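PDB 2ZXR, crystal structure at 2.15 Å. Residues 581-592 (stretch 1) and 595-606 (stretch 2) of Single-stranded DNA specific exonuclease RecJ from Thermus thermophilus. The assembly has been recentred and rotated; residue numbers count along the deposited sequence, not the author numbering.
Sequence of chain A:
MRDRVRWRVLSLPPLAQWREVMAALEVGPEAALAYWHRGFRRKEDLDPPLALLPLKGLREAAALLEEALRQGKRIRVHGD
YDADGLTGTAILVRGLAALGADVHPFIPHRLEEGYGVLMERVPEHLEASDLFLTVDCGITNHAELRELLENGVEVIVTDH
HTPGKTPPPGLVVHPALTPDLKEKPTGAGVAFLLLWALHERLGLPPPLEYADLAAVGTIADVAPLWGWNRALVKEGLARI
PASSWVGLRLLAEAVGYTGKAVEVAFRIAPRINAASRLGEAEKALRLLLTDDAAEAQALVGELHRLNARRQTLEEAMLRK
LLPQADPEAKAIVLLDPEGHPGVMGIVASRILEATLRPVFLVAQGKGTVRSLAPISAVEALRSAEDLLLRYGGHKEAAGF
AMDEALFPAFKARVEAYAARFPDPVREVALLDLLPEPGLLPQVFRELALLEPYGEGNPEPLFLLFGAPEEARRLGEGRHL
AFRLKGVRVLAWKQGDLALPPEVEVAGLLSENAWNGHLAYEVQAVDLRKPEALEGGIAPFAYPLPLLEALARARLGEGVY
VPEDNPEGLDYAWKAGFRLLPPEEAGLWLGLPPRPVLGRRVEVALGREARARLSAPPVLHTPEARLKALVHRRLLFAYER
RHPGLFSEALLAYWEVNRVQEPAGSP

Stretch 1 (581-592) PPEEAGLWLGLP
Stretch 2 (595-606) PVLGRRVEVALG

The shortest polar contact joins a side chain to a backbone: Arg-599 NH1 donates to Pro-582 O at 2.6 Å, the carbonyl lying at the edge of the guanidinium, near its plane. Arginine suits the place because its long chain (chi1 to chi3 m, m, p; chi4 -157°), starting from a CA-to-CB bond directed toward stretch 1, can carry a charged donor into the turn at 582-585. That turn is drawn in by Pro-581 O, which accepts from Glu-584 N at 2.8 Å and from Ala-585 N at 3.0 Å. Pro-582 O serves twice, since Trp-588 NE1 also donates to it at 3.2 Å; a weak bond runs from Trp-588 NE1 to Ala-585 O at 3.3 Å.

Beyond the turn the two segments run parallel, pairing Leu-587 with Glu-602 (CA to CA 4.9 Å) and Trp-588 with Val-603 (CA to CA 4.7 Å). Phi/psi values are extended: -132/130 at Leu-587, -121/144 at Trp-588, -109/131 at Glu-602 and -123/132 at Val-603. Three backbone bonds fix the register: Glu-602 N to Gly-586 O, 3.0 Å; Trp-588 N to Glu-602 O, 2.8 Å; and Ala-604 N to Trp-588 O, 2.9 Å. Trp-588 thus both donates and accepts, its two bonds reaching residues on either side of Val-603, as parallel pairing requires. Leu-587 CA adds a CA-H...O contact to Glu-602 O at 3.4 Å. A water donates to Gly-586 O at 2.8 Å and to Glu-602 OE1 at 3.3 Å, linking backbone to carboxylate.

Alternation places Leu-587 (t, p) and Glu-602 (m, t) on one sheet face, where Leu-587 CD1 meets Glu-602 CB at 3.9 Å; the aliphatic part of the glutamate packs while both its carboxylate oxygens are hydrogen-bonded elsewhere in the structure. Trp-588 (chi1 m, chi2 -8°) and Val-603 (t) share the other face. The broad indole touches several partners: Val-601 (m) sets CG2 over its six-membered ring, 3.7 Å from the centroid and 4° off the normal, a CH-pi contact; Trp-588 CE3 lies 3.6 Å from Val-603 CG2, and Trp-588 CH2 3.9 Å from Val-596 CB.

Val-596 (t), directed toward stretch 1, packs its CG2 against two prolines, 4.0 Å from both Pro-582 CG and Pro-592 CG, while its CG1 comes within 3.5 Å of Glu-583 CA. Farther along, Leu-591 (m, t) points sideways from CA, yet its end comes nearer, with Leu-591 CD2 3.9 Å from Leu-605 CD2 (Leu-605 also m, t).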

# COMPACT_ATOMS: atom_id res chain seq x y z
N PRO A 581 -19.46 -4.30 43.83
CA PRO A 581 -19.76 -3.48 42.65
C PRO A 581 -18.44 -3.43 41.86
O PRO A 581 -17.35 -3.42 42.45
CB PRO A 581 -20.14 -2.14 43.26
CG PRO A 581 -19.24 -2.07 44.46
CD PRO A 581 -19.34 -3.46 45.04
N PRO A 582 -18.53 -3.38 40.52
CA PRO A 582 -17.37 -3.35 39.63
C PRO A 582 -16.23 -2.39 39.98
O PRO A 582 -15.05 -2.73 39.82
CB PRO A 582 -18.00 -3.04 38.27
CG PRO A 582 -19.22 -2.21 38.64
CD PRO A 582 -19.77 -3.00 39.81
N GLU A 583 -16.56 -1.19 40.45
CA GLU A 583 -15.52 -0.23 40.80
C GLU A 583 -14.70 -0.69 42.01
O GLU A 583 -13.65 -0.11 42.32
CB GLU A 583 -16.14 1.15 41.07
CG GLU A 583 -17.04 1.18 42.30
CD GLU A 583 -18.47 0.79 42.00
OE1 GLU A 583 -18.73 0.11 40.97
OE2 GLU A 583 -19.35 1.16 42.81
N GLU A 584 -15.15 -1.72 42.72
CA GLU A 584 -14.33 -2.18 43.83
C GLU A 584 -13.85 -3.63 43.72
O GLU A 584 -12.86 -3.99 44.34
CB GLU A 584 -14.99 -1.89 45.19
CG GLU A 584 -16.18 -2.73 45.57
CD GLU A 584 -16.94 -2.09 46.74
OE1 GLU A 584 -17.57 -2.83 47.53
OE2 GLU A 584 -16.92 -0.84 46.85
N ALA A 585 -14.52 -4.44 42.92
CA ALA A 585 -14.08 -5.82 42.73
C ALA A 585 -12.90 -5.86 41.72
O ALA A 585 -12.96 -5.24 40.66
CB ALA A 585 -15.21 -6.66 42.20
N GLY A 586 -11.85 -6.59 42.06
CA GLY A 586 -10.74 -6.73 41.14
C GLY A 586 -10.96 -7.91 40.18
O GLY A 586 -10.11 -8.20 39.32
N LEU A 587 -12.09 -8.60 40.31
CA LEU A 587 -12.41 -9.74 39.45
C LEU A 587 -13.83 -9.61 38.91
O LEU A 587 -14.76 -9.39 39.69
CB LEU A 587 -12.30 -11.05 40.23
CG LEU A 587 -12.59 -12.30 39.41
CD1 LEU A 587 -11.40 -12.53 38.46
CD2 LEU A 587 -12.82 -13.51 40.31
N TRP A 588 -14.01 -9.75 37.60
CA TRP A 588 -15.36 -9.61 37.02
C TRP A 588 -15.75 -10.87 36.30
O TRP A 588 -14.92 -11.54 35.68
CB TRP A 588 -15.41 -8.44 36.01
CG TRP A 588 -15.16 -7.03 36.56
CD1 TRP A 588 -15.03 -6.65 37.87
CD2 TRP A 588 -15.05 -5.82 35.79
NE1 TRP A 588 -14.86 -5.28 37.97
CE2 TRP A 588 -14.87 -4.75 36.70
CE3 TRP A 588 -15.10 -5.53 34.42
CZ2 TRP A 588 -14.72 -3.42 36.28
CZ3 TRP A 588 -14.96 -4.20 34.00
CH2 TRP A 588 -14.77 -3.17 34.93
N LEU A 589 -17.03 -11.21 36.37
CA LEU A 589 -17.52 -12.41 35.71
C LEU A 589 -18.42 -12.01 34.55
O LEU A 589 -19.06 -12.85 33.94
CB LEU A 589 -18.31 -13.26 36.70
CG LEU A 589 -17.53 -13.78 37.90
CD1 LEU A 589 -18.44 -14.63 38.79
CD2 LEU A 589 -16.34 -14.61 37.42
N GLY A 590 -18.47 -10.71 34.27
CA GLY A 590 -19.31 -10.22 33.21
C GLY A 590 -18.93 -8.78 33.00
O GLY A 590 -18.02 -8.26 33.67
N LEU A 591 -19.64 -8.12 32.09
CA LEU A 591 -19.36 -6.74 31.74
C LEU A 591 -20.29 -5.74 32.40
O LEU A 591 -21.51 -5.90 32.37
CB LEU A 591 -19.44 -6.57 30.21
CG LEU A 591 -18.67 -7.60 29.38
CD1 LEU A 591 -18.81 -7.28 27.89
CD2 LEU A 591 -17.22 -7.58 29.78
N PRO A 592 -19.73 -4.69 33.02
CA PRO A 592 -20.68 -3.75 33.62
C PRO A 592 -21.44 -2.97 32.53
O PRO A 592 -21.03 -2.93 31.36
CB PRO A 592 -19.79 -2.85 34.49
CG PRO A 592 -18.42 -3.04 33.96
CD PRO A 592 -18.36 -4.46 33.50
N PRO A 595 -19.06 2.47 31.80
CA PRO A 595 -17.64 2.45 32.13
C PRO A 595 -17.24 2.49 33.61
O PRO A 595 -17.89 3.12 34.45
CB PRO A 595 -17.07 3.63 31.34
CG PRO A 595 -18.28 4.47 31.01
CD PRO A 595 -19.36 3.48 30.78
N VAL A 596 -16.16 1.77 33.89
CA VAL A 596 -15.58 1.71 35.22
C VAL A 596 -14.07 1.73 34.95
O VAL A 596 -13.46 0.68 34.72
CB VAL A 596 -15.98 0.42 35.96
CG1 VAL A 596 -15.42 0.45 37.38
CG2 VAL A 596 -17.51 0.30 36.00
N LEU A 597 -13.50 2.93 34.95
CA LEU A 597 -12.08 3.12 34.67
C LEU A 597 -11.25 3.40 35.92
O LEU A 597 -11.80 3.55 37.01
CB LEU A 597 -11.92 4.26 33.64
CG LEU A 597 -12.66 4.01 32.31
CD1 LEU A 597 -12.39 5.15 31.33
CD2 LEU A 597 -12.21 2.68 31.71
N GLY A 598 -9.93 3.47 35.77
CA GLY A 598 -9.08 3.66 36.93
C GLY A 598 -9.33 2.45 37.82
O GLY A 598 -9.56 2.55 39.03
N ARG A 599 -9.27 1.28 37.19
CA ARG A 599 -9.56 0.01 37.84
C ARG A 599 -8.44 -1.00 37.88
O ARG A 599 -7.88 -1.28 38.95
CB ARG A 599 -10.76 -0.64 37.13
CG ARG A 599 -12.10 -0.07 37.48
CD ARG A 599 -12.66 -0.74 38.73
NE ARG A 599 -11.69 -0.75 39.83
CZ ARG A 599 -11.72 -1.61 40.84
NH1 ARG A 599 -12.67 -2.53 40.89
NH2 ARG A 599 -10.79 -1.56 41.80
N ARG A 600 -8.13 -1.55 36.72
CA ARG A 600 -7.13 -2.61 36.57
C ARG A 600 -7.81 -3.83 37.18
O ARG A 600 -7.75 -4.07 38.40
CB ARG A 600 -5.83 -2.31 37.28
CG ARG A 600 -4.61 -3.04 36.66
CD ARG A 600 -4.71 -4.57 36.75
NE ARG A 600 -3.51 -5.25 36.25
CZ ARG A 600 -3.29 -6.57 36.31
NH1 ARG A 600 -2.17 -7.09 35.83
NH2 ARG A 600 -4.20 -7.38 36.84
N VAL A 601 -8.47 -4.58 36.32
CA VAL A 601 -9.22 -5.74 36.75
C VAL A 601 -9.02 -6.95 35.87
O VAL A 601 -8.47 -6.85 34.76
CB VAL A 601 -10.73 -5.40 36.79
CG1 VAL A 601 -10.98 -4.30 37.81
CG2 VAL A 601 -11.20 -4.94 35.39
N GLU A 602 -9.45 -8.10 36.37
CA GLU A 602 -9.35 -9.35 35.62
C GLU A 602 -10.78 -9.67 35.24
O GLU A 602 -11.69 -9.61 36.08
CB GLU A 602 -8.73 -10.44 36.47
CG GLU A 602 -7.29 -10.13 36.75
CD GLU A 602 -6.62 -11.24 37.51
OE1 GLU A 602 -6.41 -11.06 38.72
OE2 GLU A 602 -6.32 -12.29 36.90
N VAL A 603 -10.98 -9.98 33.97
CA VAL A 603 -12.31 -10.21 33.49
C VAL A 603 -12.51 -11.56 32.85
O VAL A 603 -11.71 -11.99 32.02
CB VAL A 603 -12.72 -9.11 32.49
CG1 VAL A 603 -14.15 -9.30 32.03
CG2 VAL A 603 -12.51 -7.75 33.14
N ALA A 604 -13.57 -12.22 33.26
CA ALA A 604 -13.93 -13.51 32.71
C ALA A 604 -15.35 -13.32 32.18
O ALA A 604 -16.07 -12.42 32.61
CB ALA A 604 -13.90 -14.58 33.80
N LEU A 605 -15.74 -14.15 31.22
CA LEU A 605 -17.09 -14.06 30.68
C LEU A 605 -17.73 -15.38 31.01
O LEU A 605 -18.67 -15.47 31.80
CB LEU A 605 -17.05 -13.90 29.17
CG LEU A 605 -16.39 -12.63 28.64
CD1 LEU A 605 -16.27 -12.75 27.12
CD2 LEU A 605 -17.20 -11.41 29.08
N GLY A 606 -17.16 -16.40 30.40
CA GLY A 606 -17.64 -17.73 30.59
C GLY A 606 -17.35 -18.68 29.44
O GLY A 606 -16.45 -18.45 28.62
O HOH W 1 -7.52 -8.37 40.24